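Local coordinates for capsid fiber protein (Bacillus phage phi29, PDB 6QYY) that forms the head fibers of the phage, here as the trimeric N-terminal base that probably attaches the fiber to the capsid, at residues A7-N12 against K45-G50; S31-N36 against L77-D82; Y58-W63 against L110-S115. One frame throughout, in Å; residues are numbered along the deposited sequence.

Interaction 1 of 3, residues A7-N12 against K45-G50. With SO4 (sulfate ion), chain G.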
# COMPACT_ATOMS: atom_id res chain seq x y z
N ALA A 7 5.51 4.21 -21.23
CA ALA A 7 4.62 3.17 -21.70
C ALA A 7 4.05 3.61 -23.04
O ALA A 7 4.15 4.77 -23.43
CB ALA A 7 3.49 2.92 -20.69
N ARG A 8 3.46 2.66 -23.75
CA ARG A 8 2.75 2.95 -24.99
C ARG A 8 1.29 2.59 -24.77
O ARG A 8 0.98 1.55 -24.20
CB ARG A 8 3.33 2.15 -26.17
CG ARG A 8 2.71 2.51 -27.51
CD ARG A 8 3.42 1.83 -28.68
NE ARG A 8 4.87 2.02 -28.69
CZ ARG A 8 5.50 3.05 -29.25
NH1 ARG A 8 4.82 4.03 -29.83
NH2 ARG A 8 6.83 3.12 -29.22
N ALA A 9 0.39 3.47 -25.20
CA ALA A 9 -1.04 3.18 -25.10
C ALA A 9 -1.42 2.17 -26.16
O ALA A 9 -1.24 2.42 -27.36
CB ALA A 9 -1.85 4.46 -25.26
N LYS A 10 -1.94 1.02 -25.75
CA LYS A 10 -2.37 0.03 -26.73
C LYS A 10 -3.78 0.28 -27.23
O LYS A 10 -4.17 -0.27 -28.27
CB LYS A 10 -2.22 -1.38 -26.14
CG LYS A 10 -3.45 -2.01 -25.55
CD LYS A 10 -3.20 -3.51 -25.41
CE LYS A 10 -4.43 -4.27 -24.93
NZ LYS A 10 -4.27 -5.75 -25.07
N SER A 11 -4.54 1.12 -26.54
CA SER A 11 -5.82 1.63 -27.01
C SER A 11 -5.98 3.00 -26.37
O SER A 11 -5.21 3.38 -25.49
CB SER A 11 -6.96 0.69 -26.65
OG SER A 11 -6.86 0.30 -25.30
N ASN A 12 -6.99 3.75 -26.81
CA ASN A 12 -7.14 5.09 -26.28
C ASN A 12 -7.36 5.05 -24.77
O ASN A 12 -8.11 4.21 -24.26
CB ASN A 12 -8.30 5.81 -26.97
CG ASN A 12 -8.00 6.11 -28.43
OD1 ASN A 12 -6.95 6.67 -28.77
ND2 ASN A 12 -8.93 5.76 -29.31
N LYS A 45 -3.91 11.47 -17.25
CA LYS A 45 -3.97 12.20 -18.51
C LYS A 45 -4.54 11.29 -19.59
O LYS A 45 -4.66 10.08 -19.42
CB LYS A 45 -2.60 12.75 -18.92
CG LYS A 45 -1.47 11.74 -19.00
CD LYS A 45 -0.13 12.50 -19.05
CE LYS A 45 1.07 11.57 -18.90
NZ LYS A 45 2.30 12.26 -18.39
N ASP A 46 -4.89 11.92 -20.70
CA ASP A 46 -5.47 11.24 -21.85
C ASP A 46 -4.34 10.89 -22.82
O ASP A 46 -3.50 11.74 -23.12
CB ASP A 46 -6.49 12.18 -22.50
CG ASP A 46 -7.30 11.53 -23.60
OD1 ASP A 46 -6.73 11.17 -24.66
OD2 ASP A 46 -8.55 11.45 -23.44
N VAL A 47 -4.29 9.64 -23.28
CA VAL A 47 -3.26 9.20 -24.23
C VAL A 47 -3.94 8.55 -25.43
O VAL A 47 -4.82 7.70 -25.27
CB VAL A 47 -2.27 8.20 -23.60
CG1 VAL A 47 -1.12 7.94 -24.59
CG2 VAL A 47 -1.73 8.71 -22.26
N ASP A 48 -3.50 8.93 -26.63
CA ASP A 48 -4.06 8.34 -27.84
C ASP A 48 -3.39 7.01 -28.15
O ASP A 48 -2.20 6.81 -27.90
CB ASP A 48 -3.91 9.30 -29.02
CG ASP A 48 -4.62 10.63 -28.79
OD1 ASP A 48 -5.52 10.69 -27.93
OD2 ASP A 48 -4.27 11.61 -29.48
N LYS A 49 -4.19 6.10 -28.71
CA LYS A 49 -3.72 4.76 -29.05
C LYS A 49 -2.41 4.81 -29.84
O LYS A 49 -2.29 5.57 -30.81
CB LYS A 49 -4.79 4.03 -29.87
CG LYS A 49 -4.27 2.82 -30.64
CD LYS A 49 -5.41 1.88 -31.03
CE LYS A 49 -5.02 0.99 -32.18
NZ LYS A 49 -6.06 -0.03 -32.47
N GLY A 50 -1.44 4.01 -29.42
CA GLY A 50 -0.15 3.95 -30.06
C GLY A 50 0.83 5.03 -29.67
O GLY A 50 1.98 4.98 -30.11
S SO4 G . -1.04 8.42 -17.23
O1 SO4 G . -1.00 7.31 -16.25
O2 SO4 G . 0.28 9.09 -17.23
O3 SO4 G . -1.32 7.89 -18.59
O4 SO4 G . -2.09 9.38 -16.83
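Ser11 and Lys49 bring the two backbones closest, CA to CA 4.3 Å, where the residues that follow strand 3-9 pass the irregular loop 45-50. The main-chain link is Gly50 N to Ala9 O at 2.6 Å, a short bond with an N-H...O angle of 157°. The carbonyl of Gly50 is taken up by Arg8: NH1 reaches Gly50 O at 3.0 Å, the acceptor lying at the edge of the guanidinium and only 7° out of its plane. CG of Arg8, anti to the backbone N, and CD each lie 3.7 Å from Gly50 O; the bend at chi3 then turns NE off the line of the chain. At the other end, Lys49 N donates to Asn12 OD1 at 2.8 Å, the donor standing above the plane of the amide carbonyl. The aliphatic part of Lys49 crosses the Asn12 side chain at about a right angle, and its CD passes Lys10 O at 3.7 Å. Apart from the polar links, Ala9 CB packs on Val47 CG1 at 3.6 Å, both residues buried. Lys45 N donates at 2.8 Å to O4 of a sulfate, probably from the crystallisation liquor. Ala9 also bonds to Asp51 through the backbone. The contact is thus a loop leading into strand 52-57, the outermost of the mixed beta-sheet within this chain, tied to the end of its neighbour 3-9.

Interaction 2 of 3, residues S31-N36 against L77-D82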
# COMPACT_ATOMS: atom_id res chain seq x y z
N SER A 31 -3.74 0.32 -21.04
CA SER A 31 -5.08 0.40 -21.59
C SER A 31 -6.02 0.44 -20.39
O SER A 31 -5.60 0.19 -19.26
CB SER A 31 -5.40 -0.79 -22.52
OG SER A 31 -5.17 -2.02 -21.87
N HIS A 32 -7.28 0.77 -20.66
CA HIS A 32 -8.28 0.72 -19.61
C HIS A 32 -8.36 -0.67 -19.00
O HIS A 32 -8.42 -1.67 -19.72
CB HIS A 32 -9.65 1.12 -20.17
CG HIS A 32 -9.73 2.57 -20.52
ND1 HIS A 32 -10.63 3.06 -21.45
CD2 HIS A 32 -9.01 3.63 -20.09
CE1 HIS A 32 -10.46 4.37 -21.56
NE2 HIS A 32 -9.48 4.74 -20.75
N ALA A 33 -8.34 -0.73 -17.67
CA ALA A 33 -8.54 -1.99 -16.97
C ALA A 33 -9.86 -2.62 -17.39
O ALA A 33 -10.86 -1.92 -17.61
CB ALA A 33 -8.51 -1.76 -15.46
N ALA A 34 -9.86 -3.94 -17.52
CA ALA A 34 -11.06 -4.65 -17.94
C ALA A 34 -12.10 -4.66 -16.82
O ALA A 34 -11.78 -4.64 -15.63
CB ALA A 34 -10.71 -6.09 -18.35
N GLU A 35 -13.37 -4.71 -17.23
CA GLU A 35 -14.48 -4.73 -16.28
C GLU A 35 -14.35 -5.90 -15.31
O GLU A 35 -13.96 -7.01 -15.68
CB GLU A 35 -15.79 -4.82 -17.06
CG GLU A 35 -17.02 -4.68 -16.21
CD GLU A 35 -18.29 -4.82 -17.03
OE1 GLU A 35 -18.19 -5.20 -18.22
OE2 GLU A 35 -19.37 -4.53 -16.49
N ASN A 36 -14.66 -5.63 -14.03
CA ASN A 36 -14.60 -6.57 -12.91
C ASN A 36 -13.20 -7.11 -12.62
O ASN A 36 -13.05 -8.17 -12.01
CB ASN A 36 -15.58 -7.74 -13.12
CG ASN A 36 -17.01 -7.28 -13.17
OD1 ASN A 36 -17.50 -6.64 -12.24
ND2 ASN A 36 -17.69 -7.57 -14.28
N LEU A 77 -16.04 -0.77 -4.53
CA LEU A 77 -15.87 -0.44 -5.94
C LEU A 77 -15.00 -1.46 -6.65
O LEU A 77 -14.04 -1.99 -6.09
CB LEU A 77 -15.21 0.94 -6.09
CG LEU A 77 -15.99 2.10 -5.48
CD1 LEU A 77 -15.25 3.41 -5.69
CD2 LEU A 77 -17.40 2.19 -6.10
N THR A 78 -15.34 -1.70 -7.93
CA THR A 78 -14.55 -2.47 -8.88
C THR A 78 -14.52 -1.72 -10.21
O THR A 78 -15.13 -0.67 -10.37
CB THR A 78 -15.13 -3.88 -9.09
OG1 THR A 78 -14.19 -4.69 -9.81
CG2 THR A 78 -16.42 -3.79 -9.89
N THR A 79 -13.80 -2.28 -11.18
CA THR A 79 -13.73 -1.69 -12.51
C THR A 79 -15.03 -1.92 -13.27
O THR A 79 -15.53 -3.05 -13.34
CB THR A 79 -12.56 -2.29 -13.28
OG1 THR A 79 -11.37 -2.15 -12.50
CG2 THR A 79 -12.37 -1.58 -14.61
N GLY A 80 -15.59 -0.86 -13.84
CA GLY A 80 -16.73 -0.94 -14.74
C GLY A 80 -16.32 -0.89 -16.20
O GLY A 80 -15.22 -1.32 -16.58
N LYS A 81 -17.22 -0.38 -17.04
CA LYS A 81 -16.92 -0.20 -18.46
C LYS A 81 -15.93 0.95 -18.68
O LYS A 81 -15.95 1.96 -17.96
CB LYS A 81 -18.19 0.10 -19.25
CG LYS A 81 -19.38 -0.81 -18.96
CD LYS A 81 -19.04 -2.27 -19.11
CE LYS A 81 -20.30 -3.14 -19.13
NZ LYS A 81 -21.26 -2.75 -20.20
N ASP A 82 -15.08 0.81 -19.70
CA ASP A 82 -14.15 1.87 -20.12
C ASP A 82 -13.27 2.37 -18.98
O ASP A 82 -12.90 3.55 -18.93
CB ASP A 82 -14.90 3.06 -20.74
CG ASP A 82 -15.79 2.65 -21.90
OD1 ASP A 82 -15.71 1.48 -22.32
OD2 ASP A 82 -16.59 3.49 -22.38
O HOH W 1 -13.27 -1.34 -18.38
O HOH W 2 -18.23 -4.10 -12.81
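Asn36 N donates to Thr79 O at 2.8 Å with an almost straight N-H...O angle of 176°, the one direct hydrogen bond between residues 31-36 and 77-82. Beside it the methyl CG2 of Thr79 lies against two successive carbonyls, 3.4 Å from Ala33 O and 3.3 Å from Ala34 O. CG2 is put there by standing anti to the backbone N, while OG1, beside that nitrogen, bonds to Thr37 O. The CA of Glu35 completes this inner layer, making CA-H...O contacts with Thr79 O and Gly80 O.

Two waters extend the polar link. One donates to both Ala33 O and Gly80 O; the other donates to Asn36 OD1 and to Thr79 O, which therefore receives two donors. In fold terms, a connection leaving strand 28-32 of the mixed sheet passes the end of strand 76-79 of the antiparallel sheet, so the contact bridges two sheets. The CA 32-to-36 and CA 78-to-82 directions are 141° apart, so the two pieces run roughly counter to each other without forming a ladder.

Further out, the extended Glu35 chain crosses Lys81 obliquely. Its OE1 meets the methylene CE of Lys81 at 3.1 Å, whereas OE1 and Lys81 NZ are 4.4 Å apart, so any attraction between the opposite charges is probably weaker than in a salt bridge. His32 turns one ring face to Asp82 O, which sits 3.4 Å above the plane and offset toward the rim. That ring is positioned by Met14 N bonding to NE2, and Arg17 NH1 bonds to the carbonyl facing it. Thr78 OG1, alongside Asn36 CA, is bonded to Thr93 O.

Interaction 3 of 3, residues Y58-W63 against L110-S115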
# COMPACT_ATOMS: atom_id res chain seq x y z
N TYR A 58 2.60 7.33 -7.81
CA TYR A 58 2.66 8.00 -6.52
C TYR A 58 2.27 7.05 -5.40
O TYR A 58 1.65 6.01 -5.65
CB TYR A 58 1.70 9.20 -6.52
CG TYR A 58 2.23 10.34 -7.36
CD1 TYR A 58 3.14 11.24 -6.83
CD2 TYR A 58 1.85 10.49 -8.70
CE1 TYR A 58 3.66 12.28 -7.59
CE2 TYR A 58 2.37 11.55 -9.47
CZ TYR A 58 3.27 12.43 -8.90
OH TYR A 58 3.81 13.48 -9.63
N PRO A 59 2.64 7.37 -4.15
CA PRO A 59 2.23 6.52 -3.02
C PRO A 59 0.72 6.32 -2.98
O PRO A 59 -0.06 7.19 -3.35
CB PRO A 59 2.73 7.31 -1.80
CG PRO A 59 3.94 8.06 -2.32
CD PRO A 59 3.55 8.45 -3.74
N LEU A 60 0.33 5.12 -2.54
CA LEU A 60 -1.06 4.69 -2.61
C LEU A 60 -1.82 5.10 -1.35
O LEU A 60 -1.46 4.71 -0.23
CB LEU A 60 -1.14 3.17 -2.77
CG LEU A 60 -0.34 2.59 -3.95
CD1 LEU A 60 -0.25 1.07 -3.80
CD2 LEU A 60 -1.02 2.98 -5.27
N ALA A 61 -2.88 5.87 -1.53
CA ALA A 61 -3.88 6.01 -0.48
C ALA A 61 -5.24 6.15 -1.14
O ALA A 61 -6.09 5.26 -1.04
CB ALA A 61 -3.57 7.19 0.44
N ALA A 62 -5.45 7.25 -1.86
CA ALA A 62 -6.72 7.51 -2.53
C ALA A 62 -6.49 7.77 -4.01
O ALA A 62 -5.44 8.28 -4.42
CB ALA A 62 -7.45 8.70 -1.89
N TRP A 63 -7.48 7.40 -4.83
CA TRP A 63 -7.46 7.68 -6.26
C TRP A 63 -8.70 8.47 -6.66
O TRP A 63 -9.76 8.34 -6.04
CB TRP A 63 -7.45 6.41 -7.10
CG TRP A 63 -6.16 5.71 -7.21
CD1 TRP A 63 -4.92 6.20 -6.89
CD2 TRP A 63 -5.96 4.38 -7.68
NE1 TRP A 63 -3.96 5.24 -7.14
CE2 TRP A 63 -4.57 4.12 -7.62
CE3 TRP A 63 -6.82 3.38 -8.14
CZ2 TRP A 63 -4.03 2.88 -8.00
CZ3 TRP A 63 -6.28 2.16 -8.53
CH2 TRP A 63 -4.90 1.92 -8.45
N LEU A 110 -11.83 7.52 -4.02
CA LEU A 110 -11.92 6.22 -3.37
C LEU A 110 -10.63 5.91 -2.64
O LEU A 110 -9.55 6.36 -3.03
CB LEU A 110 -12.21 5.10 -4.36
CG LEU A 110 -11.16 4.86 -5.46
CD1 LEU A 110 -10.15 3.76 -5.04
CD2 LEU A 110 -11.84 4.49 -6.77
N VAL A 111 -10.76 5.14 -1.57
CA VAL A 111 -9.63 4.70 -0.78
C VAL A 111 -9.26 3.30 -1.25
O VAL A 111 -10.11 2.40 -1.29
CB VAL A 111 -9.97 4.70 0.72
CG1 VAL A 111 -8.89 3.97 1.51
CG2 VAL A 111 -10.13 6.12 1.24
N ILE A 112 -8.00 3.11 -1.62
CA ILE A 112 -7.57 1.81 -2.12
C ILE A 112 -7.55 0.80 -0.98
O ILE A 112 -6.93 1.02 0.07
CB ILE A 112 -6.18 1.93 -2.78
CG1 ILE A 112 -6.25 2.88 -3.96
CG2 ILE A 112 -5.67 0.55 -3.19
CD1 ILE A 112 -4.90 3.56 -4.26
N SER A 113 -8.23 -0.33 -1.19
CA SER A 113 -8.38 -1.35 -0.16
C SER A 113 -8.93 -2.62 -0.80
O SER A 113 -9.95 -2.56 -1.50
CB SER A 113 -9.31 -0.86 0.96
OG SER A 113 -9.56 -1.88 1.91
N ARG A 114 -8.29 -3.77 -0.58
CA ARG A 114 -8.84 -4.99 -1.15
C ARG A 114 -9.92 -5.62 -0.27
O ARG A 114 -10.52 -6.62 -0.68
CB ARG A 114 -7.72 -6.00 -1.44
CG ARG A 114 -6.99 -5.72 -2.77
CD ARG A 114 -7.73 -6.31 -3.96
NE ARG A 114 -7.88 -7.76 -3.85
CZ ARG A 114 -9.04 -8.40 -3.68
NH1 ARG A 114 -10.18 -7.72 -3.61
NH2 ARG A 114 -9.06 -9.73 -3.58
N SER A 115 -10.20 -5.06 0.90
CA SER A 115 -11.25 -5.55 1.77
C SER A 115 -12.48 -4.65 1.71
O SER A 115 -12.37 -3.42 1.64
CB SER A 115 -10.76 -5.67 3.22
OG SER A 115 -10.06 -4.50 3.61
O HOH W 3 -5.54 3.20 0.82
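Ile112 lays its terminal methyl over one face of the Trp63 indole. CD1 stands 3.4 Å from the centroid of the five-membered ring and 12° off the ring normal, a CH-pi contact over the face. Within the whole ring system the methyl is offset toward the rim, with Trp63 CE2 its nearest atom. CG1 of Ile112 stands beside the backbone N, and the outer torsion, near anti at 153°, carries CD1 on to the indole. The two side chains cross at a slant. From another direction Leu60 meets the same methyl, its CD2 lying 4.1 Å from Ile112 CD1 and its side chain at about a right angle to that of Ile112. The methyl thus touches the aromatic face on one side and, in a direction roughly perpendicular to that, the Leu60 branch, all in buried residues.

The pairing that brings these groups together is an antiparallel ladder between strands 62-66 and 107-112, neighbours in a five-stranded antiparallel sheet. Trp63 and Leu110 form a hydrogen-bonded pair, Trp63 N to Leu110 O at 2.9 Å and Leu110 N to Trp63 O at 3.0 Å, and their side chains share one face of the sheet; Trp63 CB lies 4.3 Å from Leu110 CD1. Ala62 and Val111 are the adjoining non-hydrogen-bonded pair and point to the other face, with the two CA atoms 4.4 Å apart. One step further, Ile112 N donates to Ala61 O at 2.9 Å with an angle of 169°, and a water donates to both Ala61 O and Ile112 O.

Around this core, Tyr41 meets the Trp63 ring edge-to-face. Leu60 packs on Leu60 of the second subunit and Trp63 on its Leu117, while Ala62 makes backbone hydrogen bonds to the third subunit and packs on its Val3.

Overall arrangement
Interactions 1 and 2 both reach the mixed sheet, through the adjacent strands 3-9 and 28-32, and touch where Ser11 OG packs on Ser31 CB. Interactions 2 and 3 share the antiparallel sheet and meet at Leu77 and Leu110. Interaction 2 therefore stands between the other two, whose centres lie about 23 Å apart on opposite sides of the chain's centre. Chemistry follows place: the partly buried interaction 1 joins one backbone bond to two side-chain bonds; interaction 2, also partly buried, adds two waters to a single direct backbone bond; the fully buried interaction 3 combines three backbone bonds of a strand ladder with apolar and CH-pi packing, and alone adjoins other subunits.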